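Local structure of serine protease inhibitor (Thermoanaerobacter tengcongensis, 2PEF) at residues A[186-191]-A[342-347]; A[266-271]-A[367-372]; A[8-13]-A[360-365]; A[4-9]-A[71-76]. The protein probably inhibits serine proteases as a member of the serpin family, and is captured here in its latent state. All coordinates share one frame; numbering follows the deposited sequence.

Contact 1 of 4, residues A[186-191]-A[342-347]; sequences DVYGNR and FKTVKL
V187 N donates to T344 O across this contact, with N and O 2.7 Å apart and an N-H...O angle of 147°. V187 is the second residue of a type I beta turn, D186 to G189, in the loop between strands 179-185 and 191-201. T344 and V345 form a classic beta bulge opposite L372, where strand 345-357 begins. The contact thus ties a surface turn of the serpin to the chain that enters its last pair of strands.

The side chains add a few light contacts. D186 CB lies 3.2 Å from the same T344 O and 4.1 Å from V345 CG2. D186 CG stands between its backbone N and carbonyl carbon (chi1 65°), which brings it toward N190. OD1 accepts from N190 N at 2.9 Å, from above the carboxylate plane, and weakly from Y188 N. OD2 is bonded to Q192 NE2. T344 OG1 is bonded to the C-terminal carboxylate of K373. T344 has two conformers, so the approach of its CG2 to Y188 CE1, 3.7 Å in one of them, is uncertain. V187 CG1 sits over the centre of the Y188 ring, 3.6 Å above its plane.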
# COMPACT_ATOMS: atom_id res chain seq x y z
N ASP A 186 -11.51 23.98 -14.11
CA ASP A 186 -11.77 23.27 -12.86
C ASP A 186 -13.27 23.13 -12.60
O ASP A 186 -14.09 23.63 -13.37
CB ASP A 186 -11.03 23.92 -11.68
CG ASP A 186 -11.52 25.32 -11.36
OD1 ASP A 186 -12.72 25.61 -11.48
OD2 ASP A 186 -10.67 26.15 -10.95
N VAL A 187 -13.62 22.44 -11.51
CA VAL A 187 -15.02 22.15 -11.16
C VAL A 187 -15.84 23.42 -10.91
O VAL A 187 -17.07 23.41 -11.02
CB VAL A 187 -15.11 21.14 -9.97
CG1 VAL A 187 -14.60 21.76 -8.67
CG2 VAL A 187 -16.53 20.60 -9.81
N TYR A 188 -15.15 24.51 -10.59
CA TYR A 188 -15.79 25.80 -10.32
C TYR A 188 -15.87 26.67 -11.58
O TYR A 188 -16.36 27.80 -11.54
CB TYR A 188 -15.05 26.54 -9.20
CG TYR A 188 -14.75 25.69 -7.99
CD1 TYR A 188 -13.43 25.43 -7.60
CD2 TYR A 188 -15.79 25.13 -7.23
CE1 TYR A 188 -13.16 24.64 -6.48
CE2 TYR A 188 -15.52 24.34 -6.12
CZ TYR A 188 -14.21 24.10 -5.75
OH TYR A 188 -13.94 23.33 -4.64
N GLY A 189 -15.38 26.13 -12.70
CA GLY A 189 -15.44 26.82 -13.99
C GLY A 189 -14.36 27.87 -14.19
O GLY A 189 -14.51 28.78 -14.99
N ASN A 190 -13.26 27.72 -13.45
CA ASN A 190 -12.10 28.60 -13.60
C ASN A 190 -10.96 27.88 -14.32
O ASN A 190 -10.74 26.69 -14.11
CB ASN A 190 -11.62 29.11 -12.24
N ARG A 191 -10.25 28.61 -15.17
CA ARG A 191 -9.13 28.05 -15.92
C ARG A 191 -7.84 28.08 -15.11
O ARG A 191 -7.50 29.11 -14.52
CB ARG A 191 -8.94 28.79 -17.25
N PHE A 342 -9.98 17.28 -1.66
CA PHE A 342 -10.74 17.50 -2.89
C PHE A 342 -9.86 18.12 -3.98
O PHE A 342 -9.29 19.20 -3.78
CB PHE A 342 -11.96 18.37 -2.61
N LYS A 343 -9.76 17.43 -5.11
CA LYS A 343 -9.04 17.94 -6.27
C LYS A 343 -10.02 18.64 -7.21
O LYS A 343 -11.14 18.15 -7.42
CB LYS A 343 -8.30 16.82 -7.00
N THR A 344 -9.58 19.74 -7.81
CA THR A 344 -10.47 20.68 -8.50
C THR A 344 -10.59 20.44 -10.01
O THR A 344 -11.53 20.93 -10.64
CB THR A 344 -10.03 22.14 -8.26
OG1 THR A 344 -8.68 22.31 -8.69
CG2 THR A 344 -10.15 22.50 -6.79
N VAL A 345 -9.64 19.72 -10.59
CA VAL A 345 -9.65 19.50 -12.05
C VAL A 345 -10.05 18.06 -12.41
O VAL A 345 -9.25 17.14 -12.25
CB VAL A 345 -8.29 19.88 -12.69
CG1 VAL A 345 -8.30 19.62 -14.19
CG2 VAL A 345 -7.94 21.35 -12.40
N LYS A 346 -11.27 17.89 -12.89
CA LYS A 346 -11.80 16.56 -13.22
C LYS A 346 -11.29 16.12 -14.59
O LYS A 346 -11.53 16.77 -15.60
CB LYS A 346 -13.33 16.57 -13.19
CG LYS A 346 -13.99 15.23 -13.50
CD LYS A 346 -15.50 15.35 -13.39
CE LYS A 346 -16.18 14.00 -13.61
NZ LYS A 346 -17.65 14.13 -13.52
N LEU A 347 -10.56 15.00 -14.60
CA LEU A 347 -10.01 14.47 -15.84
C LEU A 347 -11.04 13.72 -16.67
O LEU A 347 -11.86 12.97 -16.13
CB LEU A 347 -8.82 13.55 -15.55
CG LEU A 347 -7.58 14.11 -14.85
CD1 LEU A 347 -6.53 13.02 -14.78
CD2 LEU A 347 -7.03 15.33 -15.57

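Contact 2 of 4, residues A[266-271]-A[367-372]; sequences FKYEYT and GTVLSL
Two strands of the serpin core meet here face to face, F266 and Y268 on one and V369 and L372 on the other. Segment 266-271 pairs with strand 310-318, in what is sheet A of the serpin fold. Segment 367-372 pairs with strand 345-357, in sheet B. The two segments run at 105° to each other with their axes 8.1 Å apart, so the layers pack nearly orthogonally and without backbone bonds between them.

V369 CG2 lies over the centre of the F266 ring, 3.8 Å from its centroid and 11° off the normal. This is a CH-pi contact. A chi1 of 67° sets F266 CG between the backbone N and the carbonyl carbon, 4.2 Å from V369 CG2. F266 CB meets L372 CD2 at 3.6 Å. The same V369 methyl also touches Y268 CE2 obliquely at 4.2 Å. F353 touches F266, Y268 and V369 from strand 345-357.

The Y268 hydroxyl reaches the far end of the contact. OH lies 4.4 Å from G367 CA and 3.2 Å from T368 O, and it is hydrogen-bonded to S31 O. The interface is therefore held by dispersion and CH-pi contact. The S31 bond ties in a third part of the chain and satisfies the hydroxyl at the edge of an otherwise apolar contact.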
# COMPACT_ATOMS: atom_id res chain seq x y z
N PHE A 266 1.46 14.95 -10.60
CA PHE A 266 0.36 14.85 -9.64
C PHE A 266 0.81 14.55 -8.23
O PHE A 266 1.86 13.94 -8.02
CB PHE A 266 -0.74 13.87 -10.11
CG PHE A 266 -0.32 12.43 -10.16
CD1 PHE A 266 -0.49 11.61 -9.04
CD2 PHE A 266 0.22 11.87 -11.32
CE1 PHE A 266 -0.11 10.27 -9.07
CE2 PHE A 266 0.59 10.52 -11.35
CZ PHE A 266 0.42 9.72 -10.23
N LYS A 267 0.01 15.01 -7.27
CA LYS A 267 0.31 14.86 -5.86
C LYS A 267 -1.01 14.82 -5.10
O LYS A 267 -1.87 15.68 -5.29
CB LYS A 267 1.16 16.04 -5.37
CG LYS A 267 1.61 15.94 -3.93
CD LYS A 267 2.36 17.19 -3.49
NZ LYS A 267 6.32 16.49 -3.12
N TYR A 268 -1.15 13.81 -4.25
CA TYR A 268 -2.32 13.70 -3.39
C TYR A 268 -2.10 12.72 -2.24
O TYR A 268 -1.13 11.95 -2.22
CB TYR A 268 -3.58 13.31 -4.19
CG TYR A 268 -3.54 11.93 -4.80
CD1 TYR A 268 -4.01 10.82 -4.09
CD2 TYR A 268 -3.06 11.73 -6.09
CE1 TYR A 268 -3.97 9.55 -4.66
CE2 TYR A 268 -3.03 10.47 -6.67
CZ TYR A 268 -3.48 9.38 -5.95
OH TYR A 268 -3.45 8.14 -6.52
N GLU A 269 -3.02 12.78 -1.28
CA GLU A 269 -3.06 11.90 -0.12
C GLU A 269 -4.36 11.11 -0.14
O GLU A 269 -5.34 11.54 -0.76
CB GLU A 269 -2.97 12.72 1.16
CG GLU A 269 -1.71 13.58 1.28
CD GLU A 269 -1.76 14.54 2.46
OE1 GLU A 269 -2.86 15.03 2.80
OE2 GLU A 269 -0.68 14.82 3.04
N TYR A 270 -4.37 9.97 0.54
CA TYR A 270 -5.55 9.12 0.64
C TYR A 270 -5.60 8.40 1.97
O TYR A 270 -4.57 7.92 2.47
CB TYR A 270 -5.57 8.09 -0.51
CG TYR A 270 -6.88 7.35 -0.71
CD1 TYR A 270 -8.06 8.03 -1.02
CD2 TYR A 270 -6.93 5.96 -0.63
CE1 TYR A 270 -9.25 7.34 -1.23
CE2 TYR A 270 -8.12 5.26 -0.84
CZ TYR A 270 -9.27 5.96 -1.14
OH TYR A 270 -10.45 5.28 -1.35
N THR A 271 -6.79 8.34 2.55
CA THR A 271 -7.01 7.63 3.80
C THR A 271 -8.24 6.73 3.66
O THR A 271 -9.29 7.17 3.22
CB THR A 271 -7.15 8.62 4.98
OG1 THR A 271 -5.96 9.41 5.06
CG2 THR A 271 -7.35 7.88 6.29
N GLY A 367 -3.07 2.83 -7.62
CA GLY A 367 -4.03 3.91 -7.43
C GLY A 367 -4.74 4.41 -8.67
O GLY A 367 -4.58 3.86 -9.76
N THR A 368 -5.53 5.45 -8.47
CA THR A 368 -6.30 6.05 -9.56
C THR A 368 -6.08 7.55 -9.55
O THR A 368 -5.96 8.16 -8.49
CB THR A 368 -7.82 5.79 -9.41
OG1 THR A 368 -8.26 6.22 -8.11
CG2 THR A 368 -8.14 4.32 -9.58
N VAL A 369 -6.01 8.14 -10.74
CA VAL A 369 -6.01 9.58 -10.86
C VAL A 369 -7.27 9.99 -11.61
O VAL A 369 -7.36 9.83 -12.83
CB VAL A 369 -4.74 10.13 -11.56
CG1 VAL A 369 -4.86 11.64 -11.77
CG2 VAL A 369 -3.50 9.79 -10.75
N LEU A 370 -8.25 10.48 -10.85
CA LEU A 370 -9.51 10.94 -11.42
C LEU A 370 -9.47 12.45 -11.59
O LEU A 370 -10.14 13.01 -12.47
CB LEU A 370 -10.69 10.55 -10.51
CG LEU A 370 -10.87 9.09 -10.08
CD1 LEU A 370 -12.13 8.93 -9.25
CD2 LEU A 370 -10.90 8.16 -11.28
N SER A 371 -8.69 13.11 -10.75
CA SER A 371 -8.62 14.57 -10.73
C SER A 371 -7.22 15.08 -10.44
O SER A 371 -6.36 14.34 -9.95
CB SER A 371 -9.61 15.14 -9.70
OG SER A 371 -10.95 14.96 -10.12
N LEU A 372 -7.00 16.35 -10.76
CA LEU A 372 -5.73 17.03 -10.51
C LEU A 372 -6.00 18.35 -9.79
O LEU A 372 -7.15 18.79 -9.68
CB LEU A 372 -4.99 17.29 -11.83
CG LEU A 372 -4.55 16.10 -12.69
CD1 LEU A 372 -3.95 16.57 -14.00
CD2 LEU A 372 -3.57 15.20 -11.95

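Contact 3 of 4, residues A[8-13]-A[360-365]; sequences KFIYNT and TNLPIF
L362 meets F9, I10 and T13 of helix 7-22: CD1 touches F9, and CD2 touches I10 and T13. This helix is the first of the serpin. L362 lies near the beginning of the last strand.

CD1 approaches the F9 ring obliquely, 3.9 Å from CE2. F9 CG is anti to its backbone N (chi1 175°), and the end of this side chain comes nearer to L362 than its base does. CD2 lies against the helix backbone, 3.5 Å from I10 O. It also touches T13, with CB at 4.2 Å, and these two side chains cross at about a right angle.

I10 and T360 meet at a slant. I10 CD1 is 4.1 Å from T360 CG2, while the other branch of I10, CG2, rests 3.6 Å from T360 O. The T360 hydroxyl is turned back into its own chain. T360 OG1 accepts from L362 N at 3.1 Å with an angle of 159°, an ST turn, and it is also bonded to D357 OD2. The ST turn is consistent with the bend that brings T360 and L362 to the helix.

On the helix side, T13 OG1 donates to F9 O at 2.8 Å. It lies above one face of the F9 ring, offset toward the rim. Y77 of helix 67-80 touches F9, T360 and L362. No hydrogen bond joins the two segments. The hydroxyls of T13 and T360 are satisfied by local partners, and methyl groups pack against other carbons and against the backbone carbonyls of I10 and T360.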
# COMPACT_ATOMS: atom_id res chain seq x y z
N LYS A 8 3.93 -19.27 -6.48
CA LYS A 8 2.84 -19.33 -5.50
C LYS A 8 2.70 -18.00 -4.75
O LYS A 8 1.61 -17.44 -4.68
CB LYS A 8 3.02 -20.49 -4.52
CG LYS A 8 1.96 -20.54 -3.41
CD LYS A 8 1.94 -21.87 -2.67
CE LYS A 8 1.15 -22.94 -3.42
NZ LYS A 8 -0.26 -22.55 -3.70
N PHE A 9 3.80 -17.51 -4.19
CA PHE A 9 3.78 -16.22 -3.49
C PHE A 9 3.38 -15.07 -4.41
O PHE A 9 2.56 -14.23 -4.03
CB PHE A 9 5.13 -15.91 -2.83
CG PHE A 9 5.19 -14.54 -2.20
CD1 PHE A 9 4.68 -14.33 -0.92
CD2 PHE A 9 5.75 -13.47 -2.89
CE1 PHE A 9 4.73 -13.06 -0.34
CE2 PHE A 9 5.80 -12.19 -2.31
CZ PHE A 9 5.29 -11.99 -1.04
N ILE A 10 3.96 -15.01 -5.60
CA ILE A 10 3.66 -13.93 -6.54
C ILE A 10 2.16 -13.88 -6.87
O ILE A 10 1.51 -12.84 -6.68
CB ILE A 10 4.52 -13.99 -7.83
CG1 ILE A 10 6.00 -13.78 -7.47
CG2 ILE A 10 4.06 -12.95 -8.85
CD1 ILE A 10 6.98 -14.05 -8.61
N TYR A 11 1.60 -14.98 -7.35
CA TYR A 11 0.21 -14.97 -7.78
C TYR A 11 -0.80 -14.87 -6.63
O TYR A 11 -1.84 -14.22 -6.77
CB TYR A 11 -0.11 -16.10 -8.76
CG TYR A 11 0.38 -15.80 -10.17
CD1 TYR A 11 1.58 -16.32 -10.64
CD2 TYR A 11 -0.36 -14.98 -11.03
CE1 TYR A 11 2.04 -16.04 -11.93
CE2 TYR A 11 0.08 -14.69 -12.32
CZ TYR A 11 1.29 -15.23 -12.76
OH TYR A 11 1.73 -14.96 -14.03
N ASN A 12 -0.49 -15.48 -5.49
CA ASN A 12 -1.33 -15.32 -4.30
C ASN A 12 -1.31 -13.87 -3.78
O ASN A 12 -2.36 -13.32 -3.45
CB ASN A 12 -0.94 -16.30 -3.19
CG ASN A 12 -1.43 -17.72 -3.46
OD1 ASN A 12 -1.77 -18.07 -4.59
ND2 ASN A 12 -1.47 -18.54 -2.42
N THR A 13 -0.13 -13.26 -3.75
CA THR A 13 0.01 -11.88 -3.28
C THR A 13 -0.62 -10.91 -4.28
O THR A 13 -1.24 -9.92 -3.87
CB THR A 13 1.49 -11.54 -2.97
OG1 THR A 13 1.97 -12.47 -1.99
CG2 THR A 13 1.64 -10.12 -2.42
N THR A 360 9.09 -9.17 -9.69
CA THR A 360 7.88 -9.97 -9.47
C THR A 360 6.65 -9.45 -10.22
O THR A 360 5.69 -10.18 -10.42
CB THR A 360 7.50 -10.00 -7.97
OG1 THR A 360 7.24 -8.67 -7.52
CG2 THR A 360 8.60 -10.63 -7.12
N ASN A 361 6.71 -8.18 -10.63
CA ASN A 361 5.56 -7.44 -11.18
C ASN A 361 4.47 -7.11 -10.16
O ASN A 361 3.38 -6.67 -10.52
CB ASN A 361 4.99 -8.13 -12.43
CG ASN A 361 5.91 -8.00 -13.62
OD1 ASN A 361 6.72 -7.08 -13.70
ND2 ASN A 361 5.79 -8.93 -14.56
N LEU A 362 4.79 -7.28 -8.88
CA LEU A 362 3.86 -6.95 -7.80
C LEU A 362 3.76 -5.44 -7.56
O LEU A 362 4.77 -4.74 -7.58
CB LEU A 362 4.28 -7.65 -6.50
CG LEU A 362 4.07 -9.17 -6.45
CD1 LEU A 362 4.76 -9.77 -5.24
CD2 LEU A 362 2.58 -9.51 -6.45
N PRO A 363 2.53 -4.94 -7.32
CA PRO A 363 2.36 -3.51 -7.09
C PRO A 363 2.66 -3.08 -5.65
O PRO A 363 1.91 -3.42 -4.73
CB PRO A 363 0.88 -3.29 -7.42
CG PRO A 363 0.22 -4.58 -7.06
CD PRO A 363 1.25 -5.67 -7.29
N ILE A 364 3.76 -2.35 -5.48
CA ILE A 364 4.09 -1.75 -4.19
C ILE A 364 3.04 -0.70 -3.82
O ILE A 364 2.57 -0.65 -2.69
CB ILE A 364 5.51 -1.11 -4.19
CG1 ILE A 364 6.57 -2.11 -4.67
CG2 ILE A 364 5.86 -0.51 -2.82
CD1 ILE A 364 6.78 -3.33 -3.78
N PHE A 365 2.69 0.12 -4.81
CA PHE A 365 1.59 1.09 -4.73
C PHE A 365 0.69 0.91 -5.94
O PHE A 365 1.16 0.57 -7.04
CB PHE A 365 2.14 2.52 -4.72
CG PHE A 365 2.80 2.91 -3.42
CD1 PHE A 365 4.14 2.61 -3.18
CD2 PHE A 365 2.08 3.61 -2.45
CE1 PHE A 365 4.75 2.98 -1.98
CE2 PHE A 365 2.68 3.98 -1.25
CZ PHE A 365 4.01 3.67 -1.01

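Contact 4 of 4, residues A[4-9]-A[71-76]; sequences NIDEKF and NKYLYT
F9 CB sits over the centre of the Y73 ring, 3.8 Å from its centroid and 13° off the normal, in a CH-pi contact. The two side chains slide past each other in opposite directions. Their rings lie oblique, with planes at 34°, and F9 CD1 approaches Y73 CB to 3.5 Å. L74 CD2 comes to the edge of the F9 ring, near its plane, 4.0 Å from CE1. L74 itself packs against M39, L40 and A43 of helix 35-46.

Beside this centre lies I5. Its CD1 touches Y73 O at 3.5 Å and lies near T76 CB. T76 OG1 donates to K72 O, one turn back in its own helix, and is also bonded to K3 N.

The polar edge is at the tip of Y73. N4 O lies in the plane of the ring at its edge, 3.5 Å from CE2. Y73 OH donates to D6 OD2 at 2.7 Å, on the syn side and 16° out of the carboxylate plane. The other oxygen, D6 OD1, accepts from F9 N at 2.9 Å, nearly along its C-O axis. Each carboxylate oxygen therefore has a partner, and the pair of bonds fixes the rotation of the group. A negative charge at this helix start would suit the helix dipole. Farther out, K8 NZ forms a salt bridge with D64.

The arrangement is an aspartate N-cap. D6 caps the first turn of helix 7-22, and Y73 of helix 67-80 holds the capping carboxylate from outside.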
# COMPACT_ATOMS: atom_id res chain seq x y z
N ASN A 4 12.37 -18.81 -0.71
CA ASN A 4 12.56 -18.18 -2.00
C ASN A 4 11.25 -17.72 -2.61
O ASN A 4 10.27 -18.47 -2.63
CB ASN A 4 13.31 -19.12 -2.95
CG ASN A 4 14.70 -19.48 -2.44
OD1 ASN A 4 15.22 -20.55 -2.75
ND2 ASN A 4 15.30 -18.60 -1.65
N ILE A 5 11.23 -16.47 -3.07
CA ILE A 5 10.05 -15.94 -3.75
C ILE A 5 9.79 -16.80 -4.98
O ILE A 5 10.67 -16.98 -5.82
CB ILE A 5 10.21 -14.45 -4.13
CG1 ILE A 5 10.64 -13.60 -2.92
CG2 ILE A 5 8.94 -13.91 -4.78
CD1 ILE A 5 9.69 -13.65 -1.71
N ASP A 6 8.59 -17.36 -5.03
CA ASP A 6 8.20 -18.31 -6.07
C ASP A 6 6.87 -17.89 -6.70
O ASP A 6 6.28 -16.88 -6.31
CB ASP A 6 8.10 -19.73 -5.49
CG ASP A 6 7.15 -19.84 -4.30
OD1 ASP A 6 6.36 -18.90 -4.04
OD2 ASP A 6 7.18 -20.88 -3.60
N GLU A 7 6.40 -18.68 -7.66
CA GLU A 7 5.17 -18.36 -8.38
C GLU A 7 3.93 -18.38 -7.47
O GLU A 7 3.01 -17.59 -7.67
CB GLU A 7 4.97 -19.30 -9.58
CG GLU A 7 6.06 -19.19 -10.65
N LYS A 8 3.93 -19.27 -6.48
CA LYS A 8 2.84 -19.33 -5.50
C LYS A 8 2.70 -18.00 -4.75
O LYS A 8 1.61 -17.44 -4.68
CB LYS A 8 3.02 -20.49 -4.52
CG LYS A 8 1.96 -20.54 -3.41
CD LYS A 8 1.94 -21.87 -2.67
CE LYS A 8 1.15 -22.94 -3.42
NZ LYS A 8 -0.26 -22.55 -3.70
N PHE A 9 3.80 -17.51 -4.19
CA PHE A 9 3.78 -16.22 -3.49
C PHE A 9 3.38 -15.07 -4.41
O PHE A 9 2.56 -14.23 -4.03
CB PHE A 9 5.13 -15.91 -2.83
CG PHE A 9 5.19 -14.54 -2.20
CD1 PHE A 9 4.68 -14.33 -0.92
CD2 PHE A 9 5.75 -13.47 -2.89
CE1 PHE A 9 4.73 -13.06 -0.34
CE2 PHE A 9 5.80 -12.19 -2.31
CZ PHE A 9 5.29 -11.99 -1.04
N ASN A 71 5.36 -15.64 6.82
CA ASN A 71 6.45 -14.99 7.55
C ASN A 71 7.77 -15.13 6.81
O ASN A 71 8.49 -14.15 6.63
CB ASN A 71 6.61 -15.59 8.95
CG ASN A 71 5.50 -15.20 9.90
OD1 ASN A 71 4.73 -14.27 9.64
ND2 ASN A 71 5.40 -15.92 11.02
N LYS A 72 8.07 -16.36 6.38
CA LYS A 72 9.31 -16.63 5.66
C LYS A 72 9.34 -15.88 4.33
O LYS A 72 10.34 -15.25 3.98
CB LYS A 72 9.49 -18.13 5.44
CG LYS A 72 9.62 -18.92 6.72
CD LYS A 72 10.13 -20.33 6.46
CE LYS A 72 10.28 -21.11 7.76
NZ LYS A 72 8.96 -21.55 8.31
N TYR A 73 8.22 -15.94 3.60
CA TYR A 73 8.09 -15.25 2.32
C TYR A 73 8.30 -13.74 2.46
O TYR A 73 9.04 -13.12 1.69
CB TYR A 73 6.70 -15.49 1.73
CG TYR A 73 6.51 -16.74 0.91
CD1 TYR A 73 5.39 -17.55 1.11
CD2 TYR A 73 7.43 -17.12 -0.07
CE1 TYR A 73 5.18 -18.69 0.35
CE2 TYR A 73 7.23 -18.28 -0.83
CZ TYR A 73 6.10 -19.05 -0.61
OH TYR A 73 5.89 -20.19 -1.35
N LEU A 74 7.62 -13.14 3.44
CA LEU A 74 7.66 -11.69 3.62
C LEU A 74 9.03 -11.22 4.11
O LEU A 74 9.55 -10.21 3.64
CB LEU A 74 6.54 -11.22 4.54
CG LEU A 74 5.14 -11.29 3.94
CD1 LEU A 74 4.10 -10.89 4.97
CD2 LEU A 74 5.02 -10.42 2.69
N TYR A 75 9.61 -11.98 5.04
CA TYR A 75 10.97 -11.72 5.48
C TYR A 75 11.93 -11.71 4.28
O TYR A 75 12.75 -10.82 4.15
CB TYR A 75 11.41 -12.75 6.52
CG TYR A 75 12.89 -12.77 6.79
CD1 TYR A 75 13.49 -11.79 7.59
CD2 TYR A 75 13.70 -13.76 6.25
CE1 TYR A 75 14.85 -11.81 7.84
CE2 TYR A 75 15.07 -13.78 6.48
CZ TYR A 75 15.64 -12.80 7.28
OH TYR A 75 16.99 -12.83 7.51
N THR A 76 11.79 -12.71 3.41
CA THR A 76 12.67 -12.83 2.25
C THR A 76 12.39 -11.73 1.23
O THR A 76 13.32 -11.14 0.66
CB THR A 76 12.52 -14.21 1.59
OG1 THR A 76 12.63 -15.23 2.60
CG2 THR A 76 13.58 -14.43 0.53

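How the contacts relate
Contacts 3 and 4 lie on the same side of the chain's centre, with their own centres 10 Å apart. They share K8 and F9; the F9 ring touches L362 and Y73 at once. I5 CG2 joins them, 4.0 Å from both I10 CG1 and T360 CG2. Contact 2 follows contact 3 along strand 362-372, about 23 Å away between centres. Contacts 1 and 2 touch through the pairing of strands 345-357 and 362-372, where V345 N lies 2.8 Å from L372 O. Contact 1 is farthest from contact 4, about 44 Å between centres. Strand 362-372 links contacts 3 and 2, and its neighbour 345-357 carries on to contact 1. No ligand site is involved.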